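Local coordinates for endoglucanase FnCel5A (Fervidobacterium nodosum, PDB 3RJX), which probably hydrolyses internal beta-1,4-glucosidic bonds of cellulose, as an endoglucanase of glycoside hydrolase family 5, at residues I20-N25 against F288-W293; I60-S65 against K78-R83; Q237-F242 against V279-E284. All coordinates share one frame; numbering follows the deposited sequence.

Contact 1: residues I20-N25 against F288-W293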
loop_
_atom_site.group_PDB
_atom_site.type_symbol
_atom_site.label_atom_id
_atom_site.label_comp_id
_atom_site.label_asym_id
_atom_site.label_seq_id
_atom_site.Cartn_x
_atom_site.Cartn_y
_atom_site.Cartn_z
ATOM N N ILE A 20 -12.468 -0.399 0.410
ATOM C CA ILE A 20 -11.161 -0.894 0.851
ATOM C C ILE A 20 -11.287 -1.400 2.300
ATOM O O ILE A 20 -10.638 -2.379 2.694
ATOM C CB ILE A 20 -10.013 0.195 0.702
ATOM C CG1 ILE A 20 -9.711 0.520 -0.780
ATOM C CG2 ILE A 20 -8.733 -0.303 1.300
ATOM C CD1 ILE A 20 -9.132 1.909 -1.053
ATOM N N GLY A 21 -12.132 -0.728 3.080
ATOM C CA GLY A 21 -12.317 -0.992 4.505
ATOM C C GLY A 21 -11.026 -1.250 5.271
ATOM O O GLY A 21 -10.073 -0.443 5.244
ATOM N N HIS A 22 -11.004 -2.386 5.967
ATOM C CA HIS A 22 -9.824 -2.814 6.667
ATOM C C HIS A 22 -9.174 -3.853 5.774
ATOM O O HIS A 22 -9.740 -4.936 5.558
ATOM C CB HIS A 22 -10.205 -3.424 8.017
ATOM C CG HIS A 22 -10.760 -2.434 8.996
ATOM N ND1 HIS A 22 -12.025 -1.897 8.877
ATOM C CD2 HIS A 22 -10.237 -1.912 10.132
ATOM C CE1 HIS A 22 -12.253 -1.075 9.890
ATOM N NE2 HIS A 22 -11.186 -1.071 10.669
ATOM N N GLY A 23 -7.996 -3.525 5.242
ATOM C CA GLY A 23 -7.308 -4.419 4.302
ATOM C C GLY A 23 -6.016 -4.970 4.860
ATOM O O GLY A 23 -5.632 -4.665 5.986
ATOM N N ILE A 24 -5.332 -5.765 4.048
ATOM C CA ILE A 24 -4.023 -6.311 4.405
ATOM C C ILE A 24 -3.086 -6.256 3.220
ATOM O O ILE A 24 -3.474 -6.484 2.079
ATOM C CB ILE A 24 -4.114 -7.793 4.972
ATOM C CG1 ILE A 24 -2.807 -8.212 5.685
ATOM C CG2 ILE A 24 -4.541 -8.853 3.862
ATOM C CD1 ILE A 24 -2.970 -9.247 6.797
ATOM N N ASN A 25 -1.825 -5.977 3.475
ATOM C CA ASN A 25 -0.821 -6.100 2.412
ATOM C C ASN A 25 -0.327 -7.540 2.194
ATOM O O ASN A 25 -0.065 -8.254 3.143
ATOM C CB ASN A 25 0.359 -5.224 2.778
ATOM C CG ASN A 25 0.104 -3.762 2.467
ATOM O OD1 ASN A 25 0.339 -3.306 1.344
ATOM N ND2 ASN A 25 -0.324 -3.002 3.477
ATOM N N PHE A 288 -10.383 7.221 7.310
ATOM C CA PHE A 288 -9.380 6.650 6.428
ATOM C C PHE A 288 -9.661 5.163 6.256
ATOM O O PHE A 288 -9.896 4.446 7.238
ATOM C CB PHE A 288 -7.978 6.763 7.046
ATOM C CG PHE A 288 -7.523 8.149 7.308
ATOM C CD1 PHE A 288 -8.186 9.255 6.762
ATOM C CD2 PHE A 288 -6.400 8.367 8.114
ATOM C CE1 PHE A 288 -7.733 10.571 7.032
ATOM C CE2 PHE A 288 -5.934 9.681 8.375
ATOM C CZ PHE A 288 -6.605 10.766 7.836
ATOM N N SER A 289 -9.583 4.657 5.026
ATOM C CA SER A 289 -9.547 3.193 4.838
ATOM C C SER A 289 -8.133 2.807 5.245
ATOM O O SER A 289 -7.293 3.675 5.381
ATOM C CB SER A 289 -9.808 2.836 3.397
ATOM O OG SER A 289 -8.789 3.379 2.585
ATOM N N LEU A 290 -7.858 1.531 5.454
ATOM C CA LEU A 290 -6.540 1.121 5.954
ATOM C C LEU A 290 -6.145 -0.292 5.507
ATOM O O LEU A 290 -6.999 -1.121 5.159
ATOM C CB LEU A 290 -6.468 1.238 7.486
ATOM C CG LEU A 290 -7.421 0.530 8.447
ATOM C CD1 LEU A 290 -6.667 0.356 9.756
ATOM C CD2 LEU A 290 -8.738 1.274 8.705
ATOM N N ALA A 291 -4.845 -0.559 5.532
ATOM C CA ALA A 291 -4.341 -1.842 5.112
ATOM C C ALA A 291 -3.058 -2.083 5.892
ATOM O O ALA A 291 -2.146 -1.244 5.887
ATOM C CB ALA A 291 -4.097 -1.875 3.626
ATOM N N TYR A 292 -3.027 -3.230 6.579
ATOM C CA TYR A 292 -1.977 -3.544 7.531
ATOM C C TYR A 292 -0.799 -4.130 6.772
ATOM O O TYR A 292 -0.965 -4.912 5.823
ATOM C CB TYR A 292 -2.511 -4.501 8.643
ATOM C CG TYR A 292 -1.441 -4.949 9.612
ATOM C CD1 TYR A 292 -1.164 -4.217 10.792
ATOM C CD2 TYR A 292 -0.677 -6.085 9.334
ATOM C CE1 TYR A 292 -0.122 -4.620 11.667
ATOM C CE2 TYR A 292 0.355 -6.493 10.196
ATOM C CZ TYR A 292 0.628 -5.772 11.329
ATOM O OH TYR A 292 1.640 -6.213 12.116
ATOM N N TRP A 293 0.391 -3.737 7.184
ATOM C CA TRP A 293 1.611 -4.235 6.604
ATOM C C TRP A 293 2.228 -5.192 7.621
ATOM O O TRP A 293 2.808 -4.716 8.617
ATOM C CB TRP A 293 2.566 -3.071 6.362
ATOM C CG TRP A 293 3.839 -3.600 5.823
ATOM C CD1 TRP A 293 4.943 -3.996 6.550
ATOM C CD2 TRP A 293 4.144 -3.880 4.446
ATOM N NE1 TRP A 293 5.920 -4.481 5.705
ATOM C CE2 TRP A 293 5.456 -4.439 4.412
ATOM C CE3 TRP A 293 3.437 -3.727 3.242
ATOM C CZ2 TRP A 293 6.073 -4.839 3.221
ATOM C CZ3 TRP A 293 4.045 -4.123 2.050
ATOM C CH2 TRP A 293 5.357 -4.666 2.048
#
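Tyr292 O takes two N-H groups from one residue: the backbone N of Asn25 at 2.7 Å, and Asn25 ND2 at 3.1 Å. The backbone donor arrives nearly along the C=O axis, whereas ND2 sits above the carbonyl plane, 72° out of it, with Tyr292 O close to the plane of the amide that donates. This double grip, together with bonds from ND2 to Gly259 O and from OD1 to Arg59 NH1, fixes the rotation of the Asn25 amide. Three more backbone bonds, Leu290 N to Gly21 O, Gly23 N to Leu290 O and Tyr292 N to Gly23 O, set the two strands in parallel register. Gly23 lets the chains close to 4.0 Å between its CA and that of Ala291.

Packing flanks this core. Asn25 CG lies 3.4 Å from Trp293 CE3, the amide meeting the indole at its edge with the two planes 58° apart. On the face shared by His22 and Leu290, Leu290 CD2 stands over the imidazole in a CH-pi contact, 4.0 Å from the His22 ring centroid; His22 NE2 is probably hydrogen-bonded to Glu284 OE2, though the modelled distance is too short to be taken literally. Ile20 CB meets Ser289 CB at 3.8 Å. Pairing the first strand with the eighth in this way is the closure of a (beta/alpha)8 TIM barrel, the fold of family 5 cellulases.

Contact 2: residues I60-S65 against K78-R83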
loop_
_atom_site.group_PDB
_atom_site.type_symbol
_atom_site.label_atom_id
_atom_site.label_comp_id
_atom_site.label_asym_id
_atom_site.label_seq_id
_atom_site.Cartn_x
_atom_site.Cartn_y
_atom_site.Cartn_z
ATOM N N ILE A 60 -1.507 -5.479 -3.156
ATOM C CA ILE A 60 -0.479 -6.364 -3.713
ATOM C C ILE A 60 0.691 -5.605 -4.354
ATOM O O ILE A 60 0.559 -5.160 -5.512
ATOM C CB ILE A 60 -1.095 -7.333 -4.746
ATOM C CG1 ILE A 60 -2.329 -8.072 -4.166
ATOM C CG2 ILE A 60 -0.050 -8.349 -5.227
ATOM C CD1 ILE A 60 -3.016 -8.967 -5.222
ATOM N N PRO A 61 1.826 -5.456 -3.611
ATOM C CA PRO A 61 3.114 -5.009 -4.124
ATOM C C PRO A 61 3.601 -5.894 -5.282
ATOM O O PRO A 61 3.605 -7.126 -5.156
ATOM C CB PRO A 61 4.029 -5.179 -2.923
ATOM C CG PRO A 61 3.145 -4.884 -1.745
ATOM C CD PRO A 61 1.846 -5.560 -2.136
ATOM N N ILE A 62 3.997 -5.278 -6.403
ATOM C CA ILE A 62 4.423 -6.000 -7.612
ATOM C C ILE A 62 5.650 -5.271 -8.162
ATOM O O ILE A 62 5.588 -4.064 -8.521
ATOM C CB ILE A 62 3.271 -6.053 -8.722
ATOM C CG1 ILE A 62 1.957 -6.618 -8.186
ATOM C CG2 ILE A 62 3.670 -6.878 -9.912
ATOM C CD1 ILE A 62 0.870 -6.678 -9.199
ATOM N N ARG A 63 6.788 -5.948 -8.235
ATOM C CA ARG A 63 7.924 -5.309 -8.930
ATOM C C ARG A 63 7.912 -5.527 -10.479
ATOM O O ARG A 63 8.733 -6.256 -11.019
ATOM C CB ARG A 63 9.244 -5.727 -8.314
ATOM C CG ARG A 63 10.438 -4.880 -8.728
ATOM C CD ARG A 63 11.714 -5.546 -8.323
ATOM N NE ARG A 63 11.825 -5.747 -6.867
ATOM C CZ ARG A 63 12.978 -5.678 -6.209
ATOM N NH1 ARG A 63 14.078 -5.408 -6.854
ATOM N NH2 ARG A 63 13.047 -5.859 -4.904
ATOM N N TRP A 64 6.985 -4.886 -11.186
ATOM C CA TRP A 64 6.946 -4.953 -12.654
ATOM C C TRP A 64 8.321 -4.717 -13.300
ATOM O O TRP A 64 8.683 -5.357 -14.286
ATOM C CB TRP A 64 5.916 -3.948 -13.234
ATOM C CG TRP A 64 4.507 -4.163 -12.729
ATOM C CD1 TRP A 64 3.860 -3.462 -11.725
ATOM C CD2 TRP A 64 3.556 -5.127 -13.214
ATOM N NE1 TRP A 64 2.588 -3.942 -11.561
ATOM C CE2 TRP A 64 2.378 -4.975 -12.445
ATOM C CE3 TRP A 64 3.594 -6.118 -14.212
ATOM C CZ2 TRP A 64 1.242 -5.759 -12.664
ATOM C CZ3 TRP A 64 2.463 -6.909 -14.414
ATOM C CH2 TRP A 64 1.309 -6.718 -13.659
ATOM N N SER A 65 9.082 -3.791 -12.743
ATOM C CA SER A 65 10.358 -3.414 -13.334
ATOM C C SER A 65 11.419 -4.537 -13.392
ATOM O O SER A 65 12.455 -4.386 -14.090
ATOM C CB SER A 65 10.918 -2.184 -12.618
ATOM O OG SER A 65 11.233 -2.491 -11.277
ATOM N N LYS A 78 5.337 -12.241 -20.278
ATOM C CA LYS A 78 3.990 -12.773 -20.328
ATOM C C LYS A 78 3.738 -13.709 -19.152
ATOM O O LYS A 78 2.641 -13.693 -18.566
ATOM C CB LYS A 78 3.777 -13.507 -21.662
ATOM C CG LYS A 78 2.549 -14.412 -21.733
ATOM C CD LYS A 78 2.259 -14.835 -23.197
ATOM C CE LYS A 78 1.079 -15.825 -23.289
ATOM N NZ LYS A 78 1.030 -16.771 -22.121
ATOM N N PHE A 79 4.734 -14.527 -18.817
ATOM C CA PHE A 79 4.591 -15.400 -17.679
ATOM C C PHE A 79 4.245 -14.554 -16.460
ATOM O O PHE A 79 3.333 -14.881 -15.697
ATOM C CB PHE A 79 5.862 -16.219 -17.407
ATOM C CG PHE A 79 5.813 -16.997 -16.095
ATOM C CD1 PHE A 79 5.298 -18.310 -16.055
ATOM C CD2 PHE A 79 6.255 -16.413 -14.894
ATOM C CE1 PHE A 79 5.234 -19.020 -14.836
ATOM C CE2 PHE A 79 6.179 -17.118 -13.683
ATOM C CZ PHE A 79 5.668 -18.425 -13.661
ATOM N N PHE A 80 4.984 -13.467 -16.272
ATOM C CA PHE A 80 4.804 -12.657 -15.089
ATOM C C PHE A 80 3.435 -11.982 -15.090
ATOM O O PHE A 80 2.705 -12.029 -14.084
ATOM C CB PHE A 80 5.930 -11.654 -14.928
ATOM C CG PHE A 80 5.886 -10.910 -13.613
ATOM C CD1 PHE A 80 6.207 -11.544 -12.441
ATOM C CD2 PHE A 80 5.522 -9.576 -13.568
ATOM C CE1 PHE A 80 6.172 -10.879 -11.246
ATOM C CE2 PHE A 80 5.488 -8.894 -12.390
ATOM C CZ PHE A 80 5.813 -9.537 -11.215
ATOM N N LEU A 81 3.058 -11.400 -16.214
ATOM C CA LEU A 81 1.747 -10.795 -16.304
ATOM C C LEU A 81 0.639 -11.836 -16.088
ATOM O O LEU A 81 -0.293 -11.560 -15.328
ATOM C CB LEU A 81 1.569 -10.017 -17.606
ATOM C CG LEU A 81 0.190 -9.465 -18.032
ATOM C CD1 LEU A 81 -0.348 -8.402 -17.061
ATOM C CD2 LEU A 81 0.313 -8.886 -19.460
ATOM N N ASP A 82 0.735 -13.009 -16.730
ATOM C CA ASP A 82 -0.136 -14.173 -16.396
ATOM C C ASP A 82 -0.184 -14.511 -14.904
ATOM O O ASP A 82 -1.246 -14.831 -14.368
ATOM C CB ASP A 82 0.276 -15.434 -17.162
ATOM C CG ASP A 82 0.057 -15.303 -18.659
ATOM O OD1 ASP A 82 -0.434 -14.244 -19.091
ATOM O OD2 ASP A 82 0.387 -16.239 -19.422
ATOM N N ARG A 83 0.970 -14.432 -14.240
ATOM C CA ARG A 83 1.038 -14.699 -12.804
ATOM C C ARG A 83 0.254 -13.631 -12.022
ATOM O O ARG A 83 -0.605 -13.965 -11.208
ATOM C CB ARG A 83 2.498 -14.888 -12.339
ATOM C CG ARG A 83 2.755 -14.875 -10.841
ATOM C CD ARG A 83 2.235 -16.155 -10.175
ATOM N NE ARG A 83 2.224 -16.036 -8.722
ATOM C CZ ARG A 83 1.488 -16.793 -7.907
ATOM N NH1 ARG A 83 0.680 -17.738 -8.415
ATOM N NH2 ARG A 83 1.577 -16.613 -6.580
#
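In this TIM barrel the second strand, 57-60, runs out into a loop that leads to helix 78-93, and the contact is where the start of that beta-to-alpha connection folds back onto the first turns of the helix. The joint is apolar, with no hydrogen bond crossing it. Arg63 is the centre of an inverse gamma turn. Of its two neighbours, Ile62 points toward the helix, and Trp64 reaches it with the benzo part of its ring.

Phe80 is the wedge from the helix side. With CG anti to the backbone N (chi1 -172°), its ring reaches out from the helix to the loop, and its CE2 edge is directed at the indole of Trp64. The result is an offset edge-to-face pair: the planes stand at 86° and the centroid of the Phe80 ring is 5.6 Å from that of the six-membered ring of Trp64. The closest atoms of the two rings are Trp64 CE3 and Phe80 CE2, 3.8 Å apart. His67, from the same loop, stacks on the Phe80 ring.

Around the indole the packing continues. Its NE1 is bonded to Asn101 O, which ties the ring to the end of strand 97-101, while Ile122 and Val126 of helix 112-129 also touch it. Leu81, one residue further along helix 78-93, reaches the far end of the six-membered ring, its CD1 lying 4.1 Å from Trp64 CZ3. Ile62 CG2 lies over the same face of the indole that Phe80 approaches, near its rim and beside the phenyl, 3.7 Å from Phe80 CZ.

Contact 3: residues Q237-F242 against V279-E284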
loop_
_atom_site.group_PDB
_atom_site.type_symbol
_atom_site.label_atom_id
_atom_site.label_comp_id
_atom_site.label_asym_id
_atom_site.label_seq_id
_atom_site.Cartn_x
_atom_site.Cartn_y
_atom_site.Cartn_z
ATOM N N GLN A 237 0.337 11.997 19.772
ATOM C CA GLN A 237 1.279 12.124 18.662
ATOM C C GLN A 237 0.563 11.681 17.368
ATOM O O GLN A 237 0.520 12.431 16.406
ATOM C CB GLN A 237 2.552 11.307 18.911
ATOM C CG GLN A 237 3.433 11.830 20.024
ATOM C CD GLN A 237 4.188 13.125 19.657
ATOM O OE1 GLN A 237 4.794 13.233 18.583
ATOM N NE2 GLN A 237 4.179 14.092 20.564
ATOM N N ILE A 238 -0.024 10.476 17.385
ATOM C CA ILE A 238 -0.656 9.833 16.237
ATOM C C ILE A 238 -1.881 10.634 15.847
ATOM O O ILE A 238 -2.076 10.951 14.675
ATOM C CB ILE A 238 -1.050 8.346 16.555
ATOM C CG1 ILE A 238 0.157 7.570 17.088
ATOM C CG2 ILE A 238 -1.587 7.629 15.346
ATOM C CD1 ILE A 238 -0.107 6.087 17.370
ATOM N N ARG A 239 -2.717 10.966 16.827
ATOM C CA ARG A 239 -3.891 11.797 16.557
ATOM C C ARG A 239 -3.484 13.143 15.942
ATOM O O ARG A 239 -4.153 13.648 15.040
ATOM C CB ARG A 239 -4.736 12.006 17.827
ATOM C CG ARG A 239 -6.149 12.484 17.532
ATOM C CD ARG A 239 -6.941 12.728 18.810
ATOM N NE ARG A 239 -6.912 11.594 19.740
ATOM C CZ ARG A 239 -7.793 10.606 19.681
ATOM N NH1 ARG A 239 -8.733 10.652 18.733
ATOM N NH2 ARG A 239 -7.751 9.586 20.543
ATOM N N ASN A 240 -2.381 13.722 16.411
ATOM C CA ASN A 240 -1.901 14.961 15.819
ATOM C C ASN A 240 -1.499 14.773 14.355
ATOM O O ASN A 240 -1.860 15.604 13.505
ATOM C CB ASN A 240 -0.736 15.497 16.615
ATOM C CG ASN A 240 -0.398 16.898 16.257
ATOM O OD1 ASN A 240 -1.138 17.832 16.596
ATOM N ND2 ASN A 240 0.740 17.078 15.593
ATOM N N HIS A 241 -0.787 13.675 14.065
ATOM C CA HIS A 241 -0.354 13.317 12.696
ATOM C C HIS A 241 -1.501 13.126 11.682
ATOM O O HIS A 241 -1.452 13.688 10.569
ATOM C CB HIS A 241 0.488 12.047 12.716
ATOM C CG HIS A 241 1.776 12.188 13.456
ATOM N ND1 HIS A 241 2.583 11.114 13.747
ATOM C CD2 HIS A 241 2.386 13.274 13.991
ATOM C CE1 HIS A 241 3.662 11.536 14.387
ATOM N NE2 HIS A 241 3.565 12.844 14.556
ATOM N N PHE A 242 -2.509 12.346 12.090
ATOM C CA PHE A 242 -3.680 11.977 11.290
ATOM C C PHE A 242 -4.645 13.145 11.018
ATOM O O PHE A 242 -5.225 13.254 9.927
ATOM C CB PHE A 242 -4.443 10.823 11.980
ATOM C CG PHE A 242 -3.823 9.460 11.756
ATOM C CD1 PHE A 242 -2.454 9.272 11.874
ATOM C CD2 PHE A 242 -4.614 8.365 11.435
ATOM C CE1 PHE A 242 -1.880 8.037 11.641
ATOM C CE2 PHE A 242 -4.029 7.105 11.215
ATOM C CZ PHE A 242 -2.653 6.950 11.325
ATOM N N VAL A 279 -3.606 2.957 16.025
ATOM C CA VAL A 279 -3.579 3.455 14.655
ATOM C C VAL A 279 -4.851 3.112 13.895
ATOM O O VAL A 279 -5.407 3.984 13.204
ATOM C CB VAL A 279 -2.359 2.971 13.835
ATOM C CG1 VAL A 279 -2.512 3.396 12.372
ATOM C CG2 VAL A 279 -1.088 3.499 14.411
ATOM N N ARG A 280 -5.296 1.853 13.997
ATOM C CA ARG A 280 -6.609 1.456 13.427
ATOM C C ARG A 280 -7.741 2.389 13.857
ATOM O O ARG A 280 -8.450 2.924 12.988
ATOM C CB ARG A 280 -7.003 0.012 13.781
ATOM C CG ARG A 280 -8.412 -0.344 13.284
ATOM C CD ARG A 280 -8.798 -1.753 13.628
ATOM N NE ARG A 280 -8.711 -1.994 15.062
ATOM C CZ ARG A 280 -9.631 -1.580 15.926
ATOM N NH1 ARG A 280 -10.685 -0.895 15.476
ATOM N NH2 ARG A 280 -9.521 -1.853 17.223
ATOM N N ARG A 281 -7.872 2.565 15.183
ATOM C CA ARG A 281 -8.867 3.402 15.843
ATOM C C ARG A 281 -8.835 4.838 15.338
ATOM O O ARG A 281 -9.861 5.430 15.055
ATOM C CB ARG A 281 -8.605 3.434 17.358
ATOM C CG ARG A 281 -9.362 2.444 18.254
ATOM C CD ARG A 281 -9.127 2.760 19.762
ATOM N NE ARG A 281 -8.947 4.209 19.989
ATOM C CZ ARG A 281 -8.022 4.794 20.776
ATOM N NH1 ARG A 281 -7.129 4.082 21.482
ATOM N NH2 ARG A 281 -7.972 6.126 20.846
ATOM N N ILE A 282 -7.642 5.398 15.210
ATOM C CA ILE A 282 -7.513 6.776 14.759
ATOM C C ILE A 282 -7.710 6.887 13.240
ATOM O O ILE A 282 -8.385 7.815 12.748
ATOM C CB ILE A 282 -6.189 7.386 15.230
ATOM C CG1 ILE A 282 -6.187 7.422 16.752
ATOM C CG2 ILE A 282 -5.997 8.799 14.629
ATOM C CD1 ILE A 282 -4.775 7.658 17.350
ATOM N N ALA A 283 -7.148 5.939 12.501
ATOM C CA ALA A 283 -7.462 5.827 11.105
ATOM C C ALA A 283 -8.984 5.773 10.895
ATOM O O ALA A 283 -9.496 6.458 10.021
ATOM C CB ALA A 283 -6.791 4.644 10.527
ATOM N N GLU A 284 -9.705 4.991 11.703
ATOM C CA GLU A 284 -11.188 4.894 11.614
ATOM C C GLU A 284 -11.938 6.185 11.918
ATOM O O GLU A 284 -12.826 6.574 11.180
ATOM C CB GLU A 284 -11.735 3.796 12.530
ATOM C CG GLU A 284 -11.416 2.383 12.066
ATOM C CD GLU A 284 -11.773 1.329 13.089
ATOM O OE1 GLU A 284 -12.059 1.675 14.264
ATOM O OE2 GLU A 284 -11.769 0.140 12.709
#
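Phe242 enters the groove between the helices, and its side chain can be followed outward atom by atom. CB rests against Ile282 CG2 at 3.7 Å, and CG meets that same methyl. Beyond it CD2 comes closest, 3.5 Å from Ile282 CG2. CE2 then slides along the backbone of the other helix, 3.6 Å from Ala283 N, with Ala283 CA at the ring edge and in its plane. At the tip, CZ touches Val279 CG1 at 3.7 Å. Phe202 and Tyr204 pack edge-to-face with this ring from the barrel side.

Ile282 works in both directions: with CG1 anti to the carbonyl carbon (chi1 -63°), its CD1 turns toward the preceding turn of the partner helix and meets Ile238 CG2 at 3.8 Å. Ile238 CD1 reaches on to Val279 CG2. At the outer margin Arg239 NH2 and Arg281 NH2 approach to 3.5 Å, two like charges without a bond between them; Arg239 NH1 forms a salt bridge with Glu285, which probably offsets the repulsion. Segments 237-242 and 279-284, of helices 232-251 and 269-285, run the same way at 33° with axes 10.0 Å apart; such side-by-side, roughly parallel helices form the outer layer of a TIM barrel.

How the contacts relate
All three contacts belong to one (beta/alpha)8 barrel. Contact 1 joins the first and last strands, and contacts 2 and 3 are nested in the 262 residues between them, in series along the chain. Contacts 2 and 3 lie on opposite sides of the chain's centre, their own centres about 33 Å apart and nearest atoms about 17 Å apart. Contact 1 touches both: Trp293 CZ3 packs on Pro61 CG, while helix 269-285 of contact 3 leads directly into strand 289-292, with Phe288 N probably bonded to Ala283 O. Contact 1 closes the sheet; contact 2 packs a loop on its helix and contact 3 pairs two helices of the outer layer.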